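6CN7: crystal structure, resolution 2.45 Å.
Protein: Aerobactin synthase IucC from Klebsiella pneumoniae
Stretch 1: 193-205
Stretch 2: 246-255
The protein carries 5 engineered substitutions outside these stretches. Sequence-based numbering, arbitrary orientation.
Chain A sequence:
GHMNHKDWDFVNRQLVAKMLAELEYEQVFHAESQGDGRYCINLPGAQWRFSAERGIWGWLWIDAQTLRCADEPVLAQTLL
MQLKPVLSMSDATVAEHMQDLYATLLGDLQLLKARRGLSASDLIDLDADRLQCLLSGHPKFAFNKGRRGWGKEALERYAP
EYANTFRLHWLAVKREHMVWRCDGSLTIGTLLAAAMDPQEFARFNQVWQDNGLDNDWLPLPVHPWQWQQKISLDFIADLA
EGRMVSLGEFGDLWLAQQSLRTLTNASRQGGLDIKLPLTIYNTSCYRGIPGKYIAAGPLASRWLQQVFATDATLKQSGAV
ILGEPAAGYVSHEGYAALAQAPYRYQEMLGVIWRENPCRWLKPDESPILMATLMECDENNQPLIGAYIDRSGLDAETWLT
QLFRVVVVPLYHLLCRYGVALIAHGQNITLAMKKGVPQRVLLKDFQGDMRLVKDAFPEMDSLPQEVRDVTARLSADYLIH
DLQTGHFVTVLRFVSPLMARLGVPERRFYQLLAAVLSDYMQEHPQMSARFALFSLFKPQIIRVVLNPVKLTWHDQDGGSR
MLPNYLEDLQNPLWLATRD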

ATOM      1  N   ALA A 193      22.410  19.305   3.424  1.00 72.22           N
ATOM      2  CA  ALA A 193      23.525  19.180   2.494  1.00 71.36           C
ATOM      3  C   ALA A 193      24.024  17.745   2.414  1.00 69.53           C
ATOM      4  O   ALA A 193      24.583  17.340   1.390  1.00 69.79           O
ATOM      5  CB  ALA A 193      24.664  20.111   2.906  1.00 70.30           C
ATOM      6  N   ALA A 194      23.841  16.963   3.480  1.00 67.01           N
ATOM      7  CA  ALA A 194      24.217  15.555   3.445  1.00 65.20           C
ATOM      8  C   ALA A 194      23.241  14.715   2.632  1.00 63.74           C
ATOM      9  O   ALA A 194      23.619  13.639   2.157  1.00 65.25           O
ATOM     10  CB  ALA A 194      24.311  14.998   4.866  1.00 63.28           C
ATOM     11  N   ALA A 195      22.002  15.179   2.460  1.00 61.89           N
ATOM     12  CA  ALA A 195      20.977  14.422   1.755  1.00 64.64           C
ATOM     13  C   ALA A 195      20.680  14.951   0.361  1.00 65.86           C
ATOM     14  O   ALA A 195      20.023  14.251  -0.418  1.00 64.97           O
ATOM     15  CB  ALA A 195      19.676  14.407   2.569  1.00 63.88           C
ATOM     16  N   MET A 196      21.139  16.153   0.025  1.00 70.20           N
ATOM     17  CA  MET A 196      20.880  16.751  -1.276  1.00 72.88           C
ATOM     18  C   MET A 196      22.154  17.391  -1.798  1.00 76.21           C
ATOM     19  O   MET A 196      22.874  18.059  -1.050  1.00 78.32           O
ATOM     20  CB  MET A 196      19.776  17.815  -1.194  1.00 73.01           C
ATOM     21  CG  MET A 196      18.439  17.305  -0.689  1.00 71.92           C
ATOM     22  SD  MET A 196      17.216  18.624  -0.558  1.00 71.83           S
ATOM     23  CE  MET A 196      15.851  17.747   0.187  1.00 70.78           C
ATOM     24  N   ASP A 197      22.436  17.181  -3.082  1.00 77.43           N
ATOM     25  CA  ASP A 197      23.484  17.943  -3.728  1.00 78.11           C
ATOM     26  C   ASP A 197      22.979  19.360  -3.988  1.00 81.16           C
ATOM     27  O   ASP A 197      21.770  19.608  -3.977  1.00 80.12           O
ATOM     28  CB  ASP A 197      23.923  17.266  -5.028  1.00 76.43           C
ATOM     29  CG  ASP A 197      22.814  17.186  -6.065  1.00 79.05           C
ATOM     30  OD1 ASP A 197      21.781  17.869  -5.912  1.00 82.70           O
ATOM     31  OD2 ASP A 197      22.980  16.427  -7.046  1.00 79.65           O
ATOM     32  N   PRO A 198      23.884  20.315  -4.207  1.00 82.09           N
ATOM     33  CA  PRO A 198      23.438  21.705  -4.406  1.00 83.58           C
ATOM     34  C   PRO A 198      22.355  21.853  -5.461  1.00 84.98           C
ATOM     35  O   PRO A 198      21.538  22.779  -5.374  1.00 87.48           O
ATOM     36  CB  PRO A 198      24.730  22.426  -4.813  1.00 83.01           C
ATOM     37  CG  PRO A 198      25.821  21.614  -4.207  1.00 81.73           C
ATOM     38  CD  PRO A 198      25.351  20.190  -4.259  1.00 82.03           C
ATOM     39  N   GLN A 199      22.319  20.963  -6.453  1.00 84.74           N
ATOM     40  CA  GLN A 199      21.313  21.058  -7.505  1.00 88.29           C
ATOM     41  C   GLN A 199      19.929  20.706  -6.973  1.00 87.69           C
ATOM     42  O   GLN A 199      18.948  21.405  -7.255  1.00 88.17           O
ATOM     43  CB  GLN A 199      21.700  20.140  -8.666  1.00 91.22           C
ATOM     44  CG  GLN A 199      21.068  20.502 -10.000  1.00 95.87           C
ATOM     45  CD  GLN A 199      21.857  19.963 -11.180  1.00 99.18           C
ATOM     46  OE1 GLN A 199      23.081  19.849 -11.124  1.00100.84           O
ATOM     47  NE2 GLN A 199      21.157  19.623 -12.257  1.00100.34           N
ATOM     48  N   GLU A 200      19.830  19.625  -6.193  1.00 84.73           N
ATOM     49  CA  GLU A 200      18.542  19.219  -5.636  1.00 81.08           C
ATOM     50  C   GLU A 200      18.088  20.156  -4.524  1.00 80.93           C
ATOM     51  O   GLU A 200      16.884  20.389  -4.367  1.00 78.68           O
ATOM     52  CB  GLU A 200      18.627  17.784  -5.116  1.00 77.87           C
ATOM     53  CG  GLU A 200      18.786  16.741  -6.207  1.00 77.23           C
ATOM     54  CD  GLU A 200      17.489  16.463  -6.938  1.00 82.18           C
ATOM     55  OE1 GLU A 200      16.495  16.105  -6.269  1.00 82.94           O
ATOM     56  OE2 GLU A 200      17.458  16.608  -8.178  1.00 84.44           O
ATOM     57  N   PHE A 201      19.027  20.692  -3.740  1.00 82.22           N
ATOM     58  CA  PHE A 201      18.663  21.633  -2.686  1.00 84.90           C
ATOM     59  C   PHE A 201      18.011  22.885  -3.257  1.00 83.60           C
ATOM     60  O   PHE A 201      17.158  23.494  -2.603  1.00 85.57           O
ATOM     61  CB  PHE A 201      19.902  22.002  -1.868  1.00 87.90           C
ATOM     62  CG  PHE A 201      19.641  23.019  -0.792  1.00 92.97           C
ATOM     63  CD1 PHE A 201      19.236  22.623   0.472  1.00 92.97           C
ATOM     64  CD2 PHE A 201      19.811  24.371  -1.042  1.00 97.11           C
ATOM     65  CE1 PHE A 201      18.999  23.557   1.464  1.00 93.62           C
ATOM     66  CE2 PHE A 201      19.575  25.310  -0.054  1.00 98.58           C
ATOM     67  CZ  PHE A 201      19.169  24.902   1.200  1.00 97.07           C
ATOM     68  N   ALA A 202      18.396  23.287  -4.471  1.00 80.47           N
ATOM     69  CA  ALA A 202      17.763  24.443  -5.099  1.00 84.83           C
ATOM     70  C   ALA A 202      16.364  24.099  -5.590  1.00 85.68           C
ATOM     71  O   ALA A 202      15.423  24.875  -5.391  1.00 86.25           O
ATOM     72  CB  ALA A 202      18.627  24.952  -6.252  1.00 85.50           C
ATOM     73  N   ARG A 203      16.210  22.942  -6.238  1.00 84.36           N
ATOM     74  CA  ARG A 203      14.881  22.478  -6.615  1.00 81.94           C
ATOM     75  C   ARG A 203      13.990  22.342  -5.388  1.00 79.98           C
ATOM     76  O   ARG A 203      12.806  22.702  -5.425  1.00 80.82           O
ATOM     77  CB  ARG A 203      14.990  21.147  -7.359  1.00 80.49           C
ATOM     78  CG  ARG A 203      13.686  20.649  -7.965  1.00 80.08           C
ATOM     79  CD  ARG A 203      13.937  19.520  -8.958  1.00 78.76           C
ATOM     80  NE  ARG A 203      14.419  18.302  -8.309  1.00 77.02           N
ATOM     81  CZ  ARG A 203      13.635  17.320  -7.875  1.00 75.70           C
ATOM     82  NH1 ARG A 203      12.318  17.396  -8.012  1.00 75.02           N
ATOM     83  NH2 ARG A 203      14.171  16.250  -7.301  1.00 76.59           N
ATOM     84  N   PHE A 204      14.546  21.834  -4.287  1.00 78.06           N
ATOM     85  CA  PHE A 204      13.781  21.710  -3.050  1.00 79.55           C
ATOM     86  C   PHE A 204      13.344  23.075  -2.533  1.00 83.20           C
ATOM     87  O   PHE A 204      12.199  23.247  -2.097  1.00 82.30           O
ATOM     88  CB  PHE A 204      14.618  20.976  -2.001  1.00 76.71           C
ATOM     89  CG  PHE A 204      13.961  20.871  -0.656  1.00 78.45           C
ATOM     90  CD1 PHE A 204      12.992  19.912  -0.415  1.00 76.43           C
ATOM     91  CD2 PHE A 204      14.326  21.722   0.375  1.00 81.21           C
ATOM     92  CE1 PHE A 204      12.392  19.809   0.827  1.00 77.80           C
ATOM     93  CE2 PHE A 204      13.729  21.624   1.618  1.00 82.35           C
ATOM     94  CZ  PHE A 204      12.763  20.666   1.842  1.00 82.03           C
ATOM     95  N   ASN A 205      14.221  24.057  -2.623  1.00 86.90           N
ATOM     96  CA  ASN A 205      13.888  25.384  -2.162  1.00 86.27           C
ATOM     97  C   ASN A 205      12.865  26.045  -3.037  1.00 84.68           C
ATOM     98  O   ASN A 205      11.984  26.710  -2.579  1.00 83.38           O
ATOM     99  CB  ASN A 205      15.129  26.210  -2.000  1.00 87.19           C
ATOM    100  CG  ASN A 205      15.294  26.719  -0.585  1.00 90.95           C
ATOM    101  OD1 ASN A 205      15.901  26.080   0.257  1.00 87.36           O
ATOM    102  ND2 ASN A 205      14.717  27.878  -0.316  1.00 95.86           N
ATOM    103  N   SER A 246       3.131  18.127   1.682  1.00 65.50           N
ATOM    104  CA  SER A 246       3.901  17.121   0.964  1.00 63.47           C
ATOM    105  C   SER A 246       4.663  17.795  -0.171  1.00 63.63           C
ATOM    106  O   SER A 246       4.051  18.359  -1.084  1.00 66.23           O
ATOM    107  CB  SER A 246       2.975  16.030   0.429  1.00 62.80           C
ATOM    108  OG  SER A 246       3.645  15.193  -0.490  1.00 63.48           O
ATOM    109  N   LEU A 247       5.993  17.733  -0.114  1.00 62.30           N
ATOM    110  CA  LEU A 247       6.829  18.397  -1.106  1.00 66.42           C
ATOM    111  C   LEU A 247       7.236  17.478  -2.244  1.00 62.95           C
ATOM    112  O   LEU A 247       7.438  17.950  -3.369  1.00 64.93           O
ATOM    113  CB  LEU A 247       8.087  18.964  -0.441  1.00 72.20           C
ATOM    114  CG  LEU A 247       7.925  20.306   0.276  1.00 78.15           C
ATOM    115  CD1 LEU A 247       6.876  20.227   1.370  1.00 80.81           C
ATOM    116  CD2 LEU A 247       9.255  20.761   0.849  1.00 80.80           C
ATOM    117  N   GLY A 248       7.360  16.188  -1.984  1.00 60.61           N
ATOM    118  CA  GLY A 248       7.771  15.226  -2.984  1.00 58.80           C
ATOM    119  C   GLY A 248       9.118  14.617  -2.643  1.00 59.32           C
ATOM    120  O   GLY A 248       9.658  14.785  -1.546  1.00 57.38           O
ATOM    121  N   GLU A 249       9.662  13.896  -3.618  1.00 60.87           N
ATOM    122  CA  GLU A 249      10.940  13.219  -3.454  1.00 61.61           C
ATOM    123  C   GLU A 249      12.066  14.112  -3.954  1.00 63.72           C
ATOM    124  O   GLU A 249      11.959  14.720  -5.026  1.00 66.65           O
ATOM    125  CB  GLU A 249      10.939  11.888  -4.205  1.00 61.39           C
ATOM    126  CG  GLU A 249       9.914  10.894  -3.683  1.00 61.37           C
ATOM    127  CD  GLU A 249       9.976   9.563  -4.403  1.00 67.03           C
ATOM    128  OE1 GLU A 249      10.670   9.477  -5.441  1.00 69.64           O
ATOM    129  OE2 GLU A 249       9.334   8.598  -3.930  1.00 66.94           O
ATOM    130  N   PHE A 250      13.141  14.195  -3.173  1.00 62.96           N
ATOM    131  CA  PHE A 250      14.295  15.007  -3.526  1.00 60.18           C
ATOM    132  C   PHE A 250      15.560  14.329  -3.024  1.00 55.00           C
ATOM    133  O   PHE A 250      15.532  13.543  -2.075  1.00 52.65           O
ATOM    134  CB  PHE A 250      14.228  16.417  -2.921  1.00 66.74           C
ATOM    135  CG  PHE A 250      13.046  17.227  -3.365  1.00 71.58           C
ATOM    136  CD1 PHE A 250      13.072  17.919  -4.565  1.00 75.36           C
ATOM    137  CD2 PHE A 250      11.919  17.322  -2.569  1.00 72.84           C
ATOM    138  CE1 PHE A 250      11.988  18.676  -4.968  1.00 77.16           C
ATOM    139  CE2 PHE A 250      10.833  18.076  -2.965  1.00 74.37           C
ATOM    140  CZ  PHE A 250      10.868  18.755  -4.166  1.00 75.99           C
ATOM    141  N   GLY A 251      16.671  14.652  -3.672  1.00 57.25           N
ATOM    142  CA  GLY A 251      17.980  14.412  -3.107  1.00 51.19           C
ATOM    143  C   GLY A 251      18.622  13.118  -3.561  1.00 52.27           C
ATOM    144  O   GLY A 251      18.314  12.549  -4.612  1.00 54.69           O
ATOM    145  N   ASP A 252      19.539  12.643  -2.723  1.00 51.81           N
ATOM    146  CA  ASP A 252      20.394  11.516  -3.049  1.00 56.79           C
ATOM    147  C   ASP A 252      19.626  10.201  -2.968  1.00 59.65           C
ATOM    148  O   ASP A 252      18.501  10.127  -2.467  1.00 57.30           O
ATOM    149  CB  ASP A 252      21.595  11.476  -2.103  1.00 61.92           C
ATOM    150  CG  ASP A 252      22.526  12.654  -2.300  1.00 66.12           C
ATOM    151  OD1 ASP A 252      22.530  13.228  -3.409  1.00 67.32           O
ATOM    152  OD2 ASP A 252      23.248  13.010  -1.346  1.00 65.03           O
ATOM    153  N   LEU A 253      20.266   9.148  -3.472  1.00 58.76           N
ATOM    154  CA  LEU A 253      19.721   7.802  -3.436  1.00 54.33           C
ATOM    155  C   LEU A 253      20.229   7.076  -2.199  1.00 49.28           C
ATOM    156  O   LEU A 253      21.413   7.163  -1.857  1.00 49.35           O
ATOM    157  CB  LEU A 253      20.118   7.035  -4.698  1.00 55.79           C
ATOM    158  CG  LEU A 253      19.564   7.564  -6.022  1.00 59.05           C
ATOM    159  CD1 LEU A 253      20.171   6.808  -7.198  1.00 55.73           C
ATOM    160  CD2 LEU A 253      18.048   7.456  -6.049  1.00 60.28           C
ATOM    161  N   TRP A 254      19.331   6.358  -1.532  1.00 50.54           N
ATOM    162  CA  TRP A 254      19.641   5.708  -0.269  1.00 49.71           C
ATOM    163  C   TRP A 254      19.525   4.196  -0.410  1.00 49.49           C
ATOM    164  O   TRP A 254      18.777   3.687  -1.248  1.00 47.41           O
ATOM    165  CB  TRP A 254      18.714   6.205   0.845  1.00 51.48           C
ATOM    166  CG  TRP A 254      18.958   7.639   1.205  1.00 51.56           C
ATOM    167  CD1 TRP A 254      18.416   8.737   0.606  1.00 52.24           C
ATOM    168  CD2 TRP A 254      19.818   8.131   2.241  1.00 49.71           C
ATOM    169  NE1 TRP A 254      18.879   9.881   1.206  1.00 54.52           N
ATOM    170  CE2 TRP A 254      19.742   9.536   2.213  1.00 51.58           C
ATOM    171  CE3 TRP A 254      20.641   7.519   3.189  1.00 51.17           C
ATOM    172  CZ2 TRP A 254      20.458  10.340   3.095  1.00 49.54           C
ATOM    173  CZ3 TRP A 254      21.352   8.317   4.064  1.00 50.85           C
ATOM    174  CH2 TRP A 254      21.254   9.713   4.012  1.00 50.40           C
ATOM    175  N   LEU A 255      20.265   3.486   0.438  1.00 50.83           N
ATOM    176  CA  LEU A 255      20.372   2.036   0.385  1.00 47.11           C
ATOM    177  C   LEU A 255      20.070   1.482   1.768  1.00 45.64           C
ATOM    178  O   LEU A 255      20.582   1.993   2.769  1.00 47.86           O
ATOM    179  CB  LEU A 255      21.772   1.618  -0.074  1.00 51.95           C
ATOM    180  CG  LEU A 255      22.123   0.133  -0.086  1.00 56.01           C
ATOM    181  CD1 LEU A 255      21.365  -0.586  -1.186  1.00 60.08           C
ATOM    182  CD2 LEU A 255      23.622  -0.033  -0.260  1.00 57.50           C
TER

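Helix 198-205 runs nearly antiparallel to strand 246-250 (175° between axes, 9.4 Å at closest approach), and the backbones come nearest where the chain turns a corner at Gly 251, whose CA lies 4.2 Å from Met 196 CA.

Two hydrogen bonds join the stretches there, both donated by backbone amides of stretch 2. Asp 252 N gives to Ala 195 O (2.9 Å, 165° at the hydrogen), and Gly 251 N gives to Glu 200 OE1 (3.0 Å, 174°). Glycine suits this corner: an ideal CB on Gly 251 would sit 2.4 Å from Ala 195 O, and its phi/psi of 96/-156 would also jam that CB against the preceding carbonyl.

Glu 200 OE1 is shared, because Arg 203 NH2 also donates to it at 2.5 Å in a salt bridge. Glu 200 N is satisfied in turn by the N-cap, Asp 197 OD1, at 2.6 Å (163°). Asp 252 OD2 finds its hydrogen-bond partner elsewhere in the structure.

Apolar packing centres on Phe 250. Phe 204 presents its edge to the Phe 250 face (centroids 5.4 Å apart, planes at 84°), while Arg 203 NH1 approaches Phe 250 CE1 to 3.3 Å, with CE1 over the guanidinium face. Met 196 CE reaches Phe 250 CB at 3.8 Å, and Phe 204 CE1 meets Leu 247 CD2 at 3.3 Å.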